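Local coordinates for glycinin A3B4 subunit (PDB 2D5F), which serves as an 11S globulin of soybean seeds, a bicupin storage protein whose subunits assemble into hexamers and probably supply the seedling with nitrogen, at residues M329-E333 / T358-L362; T353-L357 / H447-V451; S368-L374 / L439-K445; N377-S381 / P489-P493. All blocks are in the same frame, centred on the assembly; numbering follows the deposited sequence.

Contact 1: residues M329-E333 / T358-L362; sequences MKLHE and TLPAL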
loop_
_atom_site.group_PDB
_atom_site.type_symbol
_atom_site.label_atom_id
_atom_site.label_comp_id
_atom_site.label_asym_id
_atom_site.label_seq_id
_atom_site.Cartn_x
_atom_site.Cartn_y
_atom_site.Cartn_z
ATOM N N MET B 329 4.794 -4.230 18.812
ATOM C CA MET B 329 5.684 -3.767 17.738
ATOM C C MET B 329 7.125 -4.175 18.088
ATOM O O MET B 329 7.639 -3.786 19.140
ATOM C CB MET B 329 5.562 -2.227 17.642
ATOM C CG MET B 329 6.349 -1.511 16.536
ATOM S SD MET B 329 6.215 0.344 16.605
ATOM C CE MET B 329 5.009 0.672 15.313
ATOM N N LYS B 330 7.761 -4.977 17.232
ATOM C CA LYS B 330 9.139 -5.416 17.476
ATOM C C LYS B 330 10.023 -4.190 17.375
ATOM O O LYS B 330 10.054 -3.530 16.337
ATOM C CB LYS B 330 9.576 -6.441 16.433
ATOM C CG LYS B 330 10.928 -7.089 16.719
ATOM C CD LYS B 330 11.366 -7.946 15.541
ATOM C CE LYS B 330 12.215 -9.141 15.967
ATOM N NZ LYS B 330 13.525 -8.768 16.551
ATOM N N LEU B 331 10.760 -3.888 18.440
ATOM C CA LEU B 331 11.587 -2.696 18.438
ATOM C C LEU B 331 13.050 -2.893 18.787
ATOM O O LEU B 331 13.717 -1.970 19.272
ATOM C CB LEU B 331 10.968 -1.650 19.365
ATOM C CG LEU B 331 9.666 -1.034 18.847
ATOM C CD1 LEU B 331 9.051 -0.144 19.915
ATOM C CD2 LEU B 331 9.954 -0.237 17.587
ATOM N N HIS B 332 13.560 -4.089 18.532
ATOM C CA HIS B 332 14.958 -4.363 18.800
ATOM C C HIS B 332 15.414 -5.558 17.979
ATOM O O HIS B 332 14.642 -6.484 17.715
ATOM C CB HIS B 332 15.174 -4.576 20.306
ATOM C CG HIS B 332 15.484 -5.987 20.690
ATOM N ND1 HIS B 332 16.695 -6.355 21.233
ATOM C CD2 HIS B 332 14.749 -7.119 20.600
ATOM C CE1 HIS B 332 16.695 -7.655 21.459
ATOM N NE2 HIS B 332 15.527 -8.144 21.084
ATOM N N GLU B 333 16.672 -5.517 17.560
ATOM C CA GLU B 333 17.246 -6.566 16.740
ATOM C C GLU B 333 18.761 -6.551 16.913
ATOM O O GLU B 333 19.362 -5.481 17.024
ATOM C CB GLU B 333 16.914 -6.293 15.268
ATOM C CG GLU B 333 17.163 -7.456 14.326
ATOM C CD GLU B 333 16.140 -8.561 14.510
ATOM O OE1 GLU B 333 14.933 -8.241 14.537
ATOM O OE2 GLU B 333 16.534 -9.741 14.624
ATOM N N THR B 358 13.800 -6.158 7.893
ATOM C CA THR B 358 14.104 -6.968 9.068
ATOM C C THR B 358 13.285 -6.482 10.255
ATOM O O THR B 358 12.716 -7.277 11.001
ATOM C CB THR B 358 15.577 -6.886 9.448
ATOM O OG1 THR B 358 16.361 -7.587 8.473
ATOM C CG2 THR B 358 15.790 -7.495 10.835
ATOM N N LEU B 359 13.237 -5.168 10.424
ATOM C CA LEU B 359 12.487 -4.554 11.508
ATOM C C LEU B 359 11.466 -3.641 10.822
ATOM O O LEU B 359 11.747 -2.475 10.545
ATOM C CB LEU B 359 13.449 -3.752 12.392
ATOM C CG LEU B 359 13.058 -3.486 13.841
ATOM C CD1 LEU B 359 12.679 -4.797 14.530
ATOM C CD2 LEU B 359 14.234 -2.817 14.551
ATOM N N PRO B 360 10.261 -4.172 10.532
ATOM C CA PRO B 360 9.187 -3.429 9.864
ATOM C C PRO B 360 8.808 -2.063 10.420
ATOM O O PRO B 360 8.340 -1.204 9.675
ATOM C CB PRO B 360 8.018 -4.420 9.877
ATOM C CG PRO B 360 8.291 -5.261 11.056
ATOM C CD PRO B 360 9.778 -5.497 10.955
ATOM N N ALA B 361 9.006 -1.858 11.717
ATOM C CA ALA B 361 8.682 -0.571 12.328
ATOM C C ALA B 361 9.512 0.560 11.706
ATOM O O ALA B 361 9.092 1.719 11.687
ATOM C CB ALA B 361 8.929 -0.634 13.833
ATOM N N LEU B 362 10.686 0.218 11.192
ATOM C CA LEU B 362 11.568 1.208 10.591
ATOM C C LEU B 362 10.962 1.885 9.367
ATOM O O LEU B 362 11.341 3.002 9.019
ATOM C CB LEU B 362 12.908 0.556 10.232
ATOM C CG LEU B 362 13.722 0.132 11.462
ATOM C CD1 LEU B 362 14.950 -0.647 11.048
ATOM C CD2 LEU B 362 14.105 1.374 12.257
HETATM O O HOH W 1 9.101 -4.343 13.955
#
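Residues 329-333 form a loop that kinks at Leu331 (psi 26°) and enters a strand at His332, while 358-362 is a loop that closes with a type I beta turn from Leu359 to Leu362, fastened by Leu362 N to Leu359 O at 3.0 Å. The two backbones head in largely opposed directions (141° apart); the nearest CA atoms, Lys330 with Leu359, are 6.9 Å apart, and no direct hydrogen bond joins the segments. A water bridges the gap instead: it donates to Lys330 O (2.7 Å) and accepts weakly from Ala361 N (3.3 Å). Leu359 fills the centre, its CD1 lying 3.4 Å from Lys330 O and 3.6 Å from Lys330 CD. Ala361 CB rests against both Met329 CG (3.8 Å) and Leu331 CD2 (3.9 Å). The Lys330 side chain reaches forward along its own segment, NZ meeting His332 O at 2.8 Å and making a salt bridge to Glu333 OE1 at 2.5 Å; Arg340 pairs with the other carboxylate oxygen. Through backbone hydrogen bonds to strand 121-125, segment 329-333 adds to the N-terminal cupin sheet the strand outermost within this chain, where Glu333 meets Glu333 of a neighbouring subunit. Val124 also touches Leu359, so the loop before helix 362-365 packs against the N-terminal cupin.

Contact 2: residues T353-L357 / H447-V451; sequences TLNSL and HHNAV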
loop_
_atom_site.group_PDB
_atom_site.type_symbol
_atom_site.label_atom_id
_atom_site.label_comp_id
_atom_site.label_asym_id
_atom_site.label_seq_id
_atom_site.Cartn_x
_atom_site.Cartn_y
_atom_site.Cartn_z
ATOM N N THR B 353 23.278 -5.565 7.357
ATOM C CA THR B 353 22.275 -4.522 7.158
ATOM C C THR B 353 21.009 -4.750 7.972
ATOM O O THR B 353 20.498 -5.859 8.048
ATOM C CB THR B 353 21.878 -4.426 5.671
ATOM O OG1 THR B 353 23.058 -4.280 4.871
ATOM C CG2 THR B 353 20.964 -3.222 5.434
ATOM N N LEU B 354 20.519 -3.680 8.586
ATOM C CA LEU B 354 19.295 -3.718 9.378
ATOM C C LEU B 354 18.400 -2.623 8.811
ATOM O O LEU B 354 18.712 -1.443 8.920
ATOM C CB LEU B 354 19.589 -3.439 10.857
ATOM C CG LEU B 354 18.391 -3.182 11.788
ATOM C CD1 LEU B 354 17.365 -4.294 11.646
ATOM C CD2 LEU B 354 18.874 -3.098 13.236
ATOM N N ASN B 355 17.305 -3.022 8.181
ATOM C CA ASN B 355 16.385 -2.068 7.586
ATOM C C ASN B 355 14.945 -2.514 7.824
ATOM O O ASN B 355 14.689 -3.404 8.638
ATOM C CB ASN B 355 16.658 -1.939 6.083
ATOM C CG ASN B 355 16.677 -3.283 5.379
ATOM O OD1 ASN B 355 15.901 -4.181 5.713
ATOM N ND2 ASN B 355 17.557 -3.428 4.396
ATOM N N SER B 356 14.011 -1.903 7.101
ATOM C CA SER B 356 12.601 -2.215 7.259
ATOM C C SER B 356 12.218 -3.638 6.853
ATOM O O SER B 356 11.138 -4.109 7.206
ATOM C CB SER B 356 11.746 -1.191 6.498
ATOM O OG SER B 356 12.107 -1.129 5.137
ATOM N N LEU B 357 13.095 -4.326 6.126
ATOM C CA LEU B 357 12.803 -5.700 5.726
ATOM C C LEU B 357 13.098 -6.654 6.879
ATOM O O LEU B 357 12.706 -7.822 6.849
ATOM C CB LEU B 357 13.619 -6.105 4.494
ATOM C CG LEU B 357 13.457 -5.283 3.213
ATOM C CD1 LEU B 357 14.221 -5.988 2.108
ATOM C CD2 LEU B 357 11.991 -5.150 2.823
ATOM N N HIS B 447 17.095 6.601 6.035
ATOM C CA HIS B 447 16.105 6.048 5.127
ATOM C C HIS B 447 15.819 4.645 5.655
ATOM O O HIS B 447 16.737 3.958 6.110
ATOM C CB HIS B 447 16.634 6.008 3.693
ATOM C CG HIS B 447 15.581 5.695 2.674
ATOM N ND1 HIS B 447 15.073 4.427 2.489
ATOM C CD2 HIS B 447 14.920 6.495 1.803
ATOM C CE1 HIS B 447 14.144 4.458 1.549
ATOM N NE2 HIS B 447 14.031 5.702 1.117
ATOM N N HIS B 448 14.549 4.231 5.606
ATOM C CA HIS B 448 14.119 2.922 6.111
ATOM C C HIS B 448 14.709 1.743 5.347
ATOM O O HIS B 448 14.759 0.625 5.855
ATOM C CB HIS B 448 12.583 2.828 6.103
ATOM C CG HIS B 448 11.985 2.603 4.744
ATOM N ND1 HIS B 448 11.822 1.345 4.198
ATOM C CD2 HIS B 448 11.506 3.475 3.823
ATOM C CE1 HIS B 448 11.268 1.452 3.003
ATOM N NE2 HIS B 448 11.067 2.735 2.752
ATOM N N ASN B 449 15.149 2.002 4.123
ATOM C CA ASN B 449 15.741 0.971 3.273
ATOM C C ASN B 449 16.834 1.632 2.425
ATOM O O ASN B 449 16.748 1.685 1.201
ATOM C CB ASN B 449 14.658 0.352 2.377
ATOM C CG ASN B 449 15.145 -0.880 1.632
ATOM O OD1 ASN B 449 16.191 -1.446 1.957
ATOM N ND2 ASN B 449 14.380 -1.310 0.637
ATOM N N ALA B 450 17.854 2.149 3.102
ATOM C CA ALA B 450 18.961 2.822 2.443
ATOM C C ALA B 450 19.700 1.855 1.525
ATOM O O ALA B 450 19.965 0.713 1.893
ATOM C CB ALA B 450 19.909 3.394 3.487
ATOM N N VAL B 451 20.021 2.305 0.319
ATOM C CA VAL B 451 20.721 1.448 -0.623
ATOM C C VAL B 451 22.030 2.091 -1.027
ATOM O O VAL B 451 22.101 3.295 -1.240
ATOM C CB VAL B 451 19.873 1.177 -1.897
ATOM C CG1 VAL B 451 18.552 0.546 -1.512
ATOM C CG2 VAL B 451 19.624 2.459 -2.648
HETATM O O HOH W 2 19.149 -0.756 4.014
#
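Thr353 and Leu354 end strand 349-354, and the chain turns out of the sheet at Asn355, whose CA lies 5.3 Å from the CA of Asn449. Asn355 CB sits 3.2 Å from His448 O, and its side chain works in two directions. OD1 accepts from Leu357 N at 2.8 Å, forming an Asx turn that bends the segment, while ND2 gives a hydrogen bond to a water (3.1 Å) that in turn donates to Ala450 O (2.7 Å). The join thus ties two loops at one end of the C-terminal cupin barrel, one leaving strand 349-354 and the other linking strands 438-445 and 452-454. Ser356 makes the direct connection: its N donates to His448 O at 2.9 Å, and its OG lies 2.7 Å from His448 ND1, near the plane of the imidazole, in a hydrogen bond that either partner could donate. On the opposing loop, Asn449 N bonds to His447 ND1 at 2.9 Å. Leu357, last in the segment, packs on Asn325 of a neighbouring subunit, which Asn449 also touches.

Contact 3: residues S368-L374 / L439-K445; sequences SAQYVVL and LEYVVFK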
loop_
_atom_site.group_PDB
_atom_site.type_symbol
_atom_site.label_atom_id
_atom_site.label_comp_id
_atom_site.label_asym_id
_atom_site.label_seq_id
_atom_site.Cartn_x
_atom_site.Cartn_y
_atom_site.Cartn_z
ATOM N N SER B 368 17.644 3.222 9.042
ATOM C CA SER B 368 18.227 1.902 8.851
ATOM C C SER B 368 19.676 1.996 9.299
ATOM O O SER B 368 20.148 3.064 9.685
ATOM C CB SER B 368 18.135 1.453 7.388
ATOM O OG SER B 368 18.743 2.380 6.522
ATOM N N ALA B 369 20.387 0.880 9.258
ATOM C CA ALA B 369 21.777 0.894 9.680
ATOM C C ALA B 369 22.557 -0.291 9.157
ATOM O O ALA B 369 21.990 -1.241 8.623
ATOM C CB ALA B 369 21.854 0.916 11.208
ATOM N N GLN B 370 23.873 -0.204 9.302
ATOM C CA GLN B 370 24.757 -1.285 8.914
ATOM C C GLN B 370 25.817 -1.402 9.998
ATOM O O GLN B 370 26.119 -0.431 10.694
ATOM C CB GLN B 370 25.425 -1.009 7.563
ATOM C CG GLN B 370 24.481 -1.153 6.376
ATOM C CD GLN B 370 25.192 -1.037 5.045
ATOM O OE1 GLN B 370 25.924 -0.085 4.811
ATOM N NE2 GLN B 370 24.971 -2.010 4.161
ATOM N N TYR B 371 26.334 -2.609 10.178
ATOM C CA TYR B 371 27.404 -2.817 11.137
ATOM C C TYR B 371 28.521 -3.378 10.285
ATOM O O TYR B 371 28.334 -4.369 9.571
ATOM C CB TYR B 371 27.023 -3.808 12.228
ATOM C CG TYR B 371 28.013 -3.775 13.366
ATOM C CD1 TYR B 371 28.967 -4.785 13.530
ATOM C CD2 TYR B 371 28.038 -2.699 14.243
ATOM C CE1 TYR B 371 29.927 -4.710 14.548
ATOM C CE2 TYR B 371 28.988 -2.616 15.257
ATOM C CZ TYR B 371 29.926 -3.617 15.403
ATOM O OH TYR B 371 30.872 -3.500 16.398
ATOM N N VAL B 372 29.667 -2.718 10.328
ATOM C CA VAL B 372 30.799 -3.129 9.523
ATOM C C VAL B 372 32.002 -3.522 10.370
ATOM O O VAL B 372 32.359 -2.829 11.327
ATOM C CB VAL B 372 31.218 -1.986 8.569
ATOM C CG1 VAL B 372 32.414 -2.407 7.733
ATOM C CG2 VAL B 372 30.035 -1.608 7.658
ATOM N N VAL B 373 32.614 -4.646 10.010
ATOM C CA VAL B 373 33.809 -5.118 10.699
ATOM C C VAL B 373 34.889 -5.340 9.650
ATOM O O VAL B 373 34.727 -6.161 8.749
ATOM C CB VAL B 373 33.569 -6.447 11.441
ATOM C CG1 VAL B 373 34.872 -6.925 12.073
ATOM C CG2 VAL B 373 32.501 -6.266 12.509
ATOM N N LEU B 374 35.973 -4.579 9.751
ATOM C CA LEU B 374 37.090 -4.713 8.825
ATOM C C LEU B 374 38.276 -5.249 9.602
ATOM O O LEU B 374 38.609 -4.749 10.678
ATOM C CB LEU B 374 37.448 -3.364 8.195
ATOM C CG LEU B 374 36.410 -2.770 7.231
ATOM C CD1 LEU B 374 36.845 -1.369 6.796
ATOM C CD2 LEU B 374 36.244 -3.688 6.029
ATOM N N LEU B 439 38.963 -2.502 12.398
ATOM C CA LEU B 439 38.026 -1.401 12.570
ATOM C C LEU B 439 36.592 -1.906 12.570
ATOM O O LEU B 439 36.222 -2.714 11.725
ATOM C CB LEU B 439 38.187 -0.390 11.434
ATOM C CG LEU B 439 37.132 0.721 11.385
ATOM C CD1 LEU B 439 37.386 1.735 12.494
ATOM C CD2 LEU B 439 37.184 1.397 10.032
ATOM N N GLU B 440 35.794 -1.427 13.521
ATOM C CA GLU B 440 34.390 -1.811 13.612
ATOM C C GLU B 440 33.563 -0.553 13.816
ATOM O O GLU B 440 33.951 0.337 14.574
ATOM C CB GLU B 440 34.123 -2.737 14.800
ATOM C CG GLU B 440 34.894 -4.030 14.813
ATOM C CD GLU B 440 34.317 -5.017 15.806
ATOM O OE1 GLU B 440 35.005 -6.001 16.126
ATOM O OE2 GLU B 440 33.167 -4.818 16.256
ATOM N N TYR B 441 32.416 -0.488 13.155
ATOM C CA TYR B 441 31.556 0.664 13.315
ATOM C C TYR B 441 30.130 0.402 12.858
ATOM O O TYR B 441 29.857 -0.531 12.101
ATOM C CB TYR B 441 32.116 1.864 12.539
ATOM C CG TYR B 441 32.183 1.674 11.039
ATOM C CD1 TYR B 441 33.317 1.137 10.428
ATOM C CD2 TYR B 441 31.112 2.045 10.226
ATOM C CE1 TYR B 441 33.385 0.982 9.043
ATOM C CE2 TYR B 441 31.168 1.896 8.844
ATOM C CZ TYR B 441 32.302 1.369 8.257
ATOM O OH TYR B 441 32.348 1.250 6.888
ATOM N N VAL B 442 29.218 1.224 13.355
ATOM C CA VAL B 442 27.830 1.129 12.948
ATOM C C VAL B 442 27.642 2.359 12.075
ATOM O O VAL B 442 28.348 3.359 12.246
ATOM C CB VAL B 442 26.852 1.208 14.148
ATOM C CG1 VAL B 442 27.044 2.519 14.909
ATOM C CG2 VAL B 442 25.415 1.108 13.646
ATOM N N VAL B 443 26.721 2.284 11.126
ATOM C CA VAL B 443 26.450 3.421 10.262
ATOM C C VAL B 443 24.960 3.624 10.257
ATOM O O VAL B 443 24.223 2.756 9.800
ATOM C CB VAL B 443 26.839 3.189 8.798
ATOM C CG1 VAL B 443 26.772 4.509 8.037
ATOM C CG2 VAL B 443 28.193 2.591 8.707
ATOM N N PHE B 444 24.513 4.761 10.769
ATOM C CA PHE B 444 23.094 5.055 10.770
ATOM C C PHE B 444 22.788 5.728 9.431
ATOM O O PHE B 444 23.558 6.564 8.964
ATOM C CB PHE B 444 22.748 5.996 11.922
ATOM C CG PHE B 444 23.127 5.471 13.285
ATOM C CD1 PHE B 444 24.277 5.928 13.925
ATOM C CD2 PHE B 444 22.312 4.550 13.943
ATOM C CE1 PHE B 444 24.611 5.482 15.205
ATOM C CE2 PHE B 444 22.637 4.094 15.228
ATOM C CZ PHE B 444 23.786 4.560 15.860
ATOM N N LYS B 445 21.685 5.352 8.796
ATOM C CA LYS B 445 21.312 5.960 7.521
ATOM C C LYS B 445 19.872 6.446 7.629
ATOM O O LYS B 445 19.000 5.724 8.123
ATOM C CB LYS B 445 21.475 4.951 6.379
ATOM C CG LYS B 445 22.903 4.408 6.276
ATOM C CD LYS B 445 23.115 3.532 5.054
ATOM C CE LYS B 445 24.527 2.965 5.040
ATOM N NZ LYS B 445 24.753 2.119 3.840
#
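Strands 368-374 and 439-445 run antiparallel, 165° between their directions, and their facing backbone groups are satisfied by eight hydrogen bonds. Four reciprocal pairs supply them: Ser368 with Lys445, Gln370 with Val443, Val372 with Tyr441, and Leu374 with Leu439. The shortest, Leu374 N to Leu439 O, is 2.7 Å; Gln370 N to Val443 O is 3.0 Å. Polar side chains add to this. Lys445 NZ donates to Gln370 OE1 at 2.7 Å, Gln370 NE2 is taken by Thr353 OG1, and Ser368 OG bonds to His447 O. On this face Val372 CB sits over the Tyr441 ring, 3.8 Å from its centroid, as a CH-pi contact, and the Tyr441 side chain comes about 3 Å from a bound magnesium ion. On the opposite face, Tyr371 OH donates to Glu440 OE2 at 2.7 Å and also bonds to Thr395 OG1; Glu440 OE1 forms a salt bridge with Arg396. Tyr371 and Val442 lean on Ile70 of the N-terminal cupin. Such strands, distant in sequence yet adjacent mid-sheet, are characteristic of the cupin jelly-roll barrel.

Contact 4: residues N377-S381 / P489-P493; sequences NGIYS and PLVNP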
loop_
_atom_site.group_PDB
_atom_site.type_symbol
_atom_site.label_atom_id
_atom_site.label_comp_id
_atom_site.label_asym_id
_atom_site.label_seq_id
_atom_site.Cartn_x
_atom_site.Cartn_y
_atom_site.Cartn_z
ATOM N N ASN B 377 43.976 -4.283 7.668
ATOM C CA ASN B 377 44.167 -3.956 6.261
ATOM C C ASN B 377 42.955 -4.232 5.376
ATOM O O ASN B 377 43.011 -4.031 4.162
ATOM C CB ASN B 377 45.383 -4.702 5.713
ATOM C CG ASN B 377 46.662 -4.307 6.413
ATOM O OD1 ASN B 377 46.992 -3.127 6.496
ATOM N ND2 ASN B 377 47.392 -5.293 6.922
ATOM N N GLY B 378 41.864 -4.686 5.981
ATOM C CA GLY B 378 40.664 -4.969 5.211
ATOM C C GLY B 378 40.092 -3.699 4.620
ATOM O O GLY B 378 40.014 -2.669 5.293
ATOM N N ILE B 379 39.678 -3.767 3.362
ATOM C CA ILE B 379 39.135 -2.595 2.689
ATOM C C ILE B 379 37.671 -2.690 2.268
ATOM O O ILE B 379 37.217 -3.717 1.761
ATOM C CB ILE B 379 39.946 -2.269 1.418
ATOM C CG1 ILE B 379 41.370 -1.846 1.788
ATOM C CG2 ILE B 379 39.246 -1.172 0.620
ATOM C CD1 ILE B 379 42.257 -1.588 0.586
ATOM N N TYR B 380 36.941 -1.603 2.500
ATOM C CA TYR B 380 35.548 -1.495 2.078
ATOM C C TYR B 380 35.714 -0.500 0.921
ATOM O O TYR B 380 35.751 0.715 1.134
ATOM C CB TYR B 380 34.685 -0.886 3.186
ATOM C CG TYR B 380 33.190 -0.934 2.922
ATOM C CD1 TYR B 380 32.687 -1.074 1.625
ATOM C CD2 TYR B 380 32.278 -0.790 3.969
ATOM C CE1 TYR B 380 31.311 -1.068 1.379
ATOM C CE2 TYR B 380 30.914 -0.778 3.737
ATOM C CZ TYR B 380 30.433 -0.916 2.440
ATOM O OH TYR B 380 29.074 -0.899 2.215
ATOM N N SER B 381 35.850 -1.030 -0.291
ATOM C CA SER B 381 36.077 -0.208 -1.480
ATOM C C SER B 381 35.111 0.960 -1.671
ATOM O O SER B 381 34.004 0.961 -1.134
ATOM C CB SER B 381 36.088 -1.096 -2.729
ATOM O OG SER B 381 34.929 -1.898 -2.810
ATOM N N PRO B 489 32.425 -5.951 -2.157
ATOM C CA PRO B 489 32.891 -4.641 -1.688
ATOM C C PRO B 489 33.997 -4.732 -0.637
ATOM O O PRO B 489 34.674 -3.745 -0.348
ATOM C CB PRO B 489 31.620 -4.009 -1.128
ATOM C CG PRO B 489 30.904 -5.179 -0.551
ATOM C CD PRO B 489 31.081 -6.244 -1.625
ATOM N N LEU B 490 34.174 -5.913 -0.059
ATOM C CA LEU B 490 35.204 -6.100 0.957
ATOM C C LEU B 490 36.443 -6.676 0.284
ATOM O O LEU B 490 36.409 -7.782 -0.255
ATOM C CB LEU B 490 34.685 -7.028 2.055
ATOM C CG LEU B 490 33.486 -6.413 2.783
ATOM C CD1 LEU B 490 32.733 -7.473 3.563
ATOM C CD2 LEU B 490 33.977 -5.298 3.691
ATOM N N VAL B 491 37.534 -5.916 0.333
ATOM C CA VAL B 491 38.785 -6.305 -0.311
ATOM C C VAL B 491 39.986 -6.555 0.595
ATOM O O VAL B 491 40.309 -5.753 1.471
ATOM C CB VAL B 491 39.195 -5.241 -1.349
ATOM C CG1 VAL B 491 40.551 -5.586 -1.953
ATOM C CG2 VAL B 491 38.130 -5.144 -2.430
ATOM N N ASN B 492 40.652 -7.682 0.374
ATOM C CA ASN B 492 41.850 -8.005 1.136
ATOM C C ASN B 492 43.010 -7.685 0.197
ATOM O O ASN B 492 43.316 -8.451 -0.713
ATOM C CB ASN B 492 41.850 -9.484 1.548
ATOM C CG ASN B 492 41.765 -10.433 0.363
ATOM O OD1 ASN B 492 42.697 -11.206 0.107
ATOM N ND2 ASN B 492 40.645 -10.390 -0.363
ATOM N N PRO B 493 43.656 -6.525 0.390
ATOM C CA PRO B 493 44.772 -6.160 -0.484
ATOM C C PRO B 493 45.976 -7.094 -0.344
ATOM O O PRO B 493 46.060 -7.816 0.677
ATOM C CB PRO B 493 45.079 -4.730 -0.056
ATOM C CG PRO B 493 44.805 -4.773 1.408
ATOM C CD PRO B 493 43.496 -5.538 1.474
ATOM O OXT PRO B 493 46.823 -7.083 -1.263
#
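Ile379, Pro489 and Val491 bury the most surface where the C-terminal tail returns to the C-terminal cupin barrel and adds a short antiparallel strand, 490-491, to the edge of strand 379-385. Ile379 and Val491 form the hydrogen-bonded pair at its centre: Ile379 N donates to Val491 O at 2.8 Å, and Val491 N to Ile379 O at 2.6 Å, with the N-H pointing almost straight at the acceptor (171°). Their side chains share one face of the sheet, CB to CB 4.1 Å, and Ile379 CD1 reaches Pro493 CG at 4.2 Å, so the isoleucine touches both Val491 and the terminal proline. On this face a neighbouring subunit closes in, Phe212 of that chain lying on Ile379 and its Ser216 on Val491. Pro489 anchors the start of the tail. Its O accepts from Ser381 N at 3.0 Å, and its CB packs 3.9 Å from Tyr380 CE1. Tyr380 and Leu490, the non-hydrogen-bonded pair, point to the other face, where both side chains meet Ile351 inside the barrel; the Tyr380 ring also stacks with His383 and comes about 4 Å from a bound magnesium ion. At the terminal residue the proline ring touches the opposite backbone, Pro493 CD resting 3.1 Å from Asn377 O.

In the fold
All four contacts involve the C-terminal cupin domain, and they form a chain of touches through it. Contact 1, at the junction with the N-terminal cupin, meets contact 2 (centres 11 Å apart) through Leu362 O and His448 CB at 3.2 Å. Contact 2 joins contact 3 (13 Å) in the same sheet, with Leu354 N 2.8 Å from Ala369 O in a probable hydrogen bond. Contact 3 reaches contact 4 (15 Å) inside the barrel, where Tyr441 OH lies 3.6 Å from Tyr380 CD2 and both tyrosines approach the magnesium ion. Contacts 1 and 4 stand at the far ends, centres 30 Å apart. Contacts 1, 2 and 3 touch one neighbouring subunit; contact 4 meets chiefly another, touching the first through Asn492.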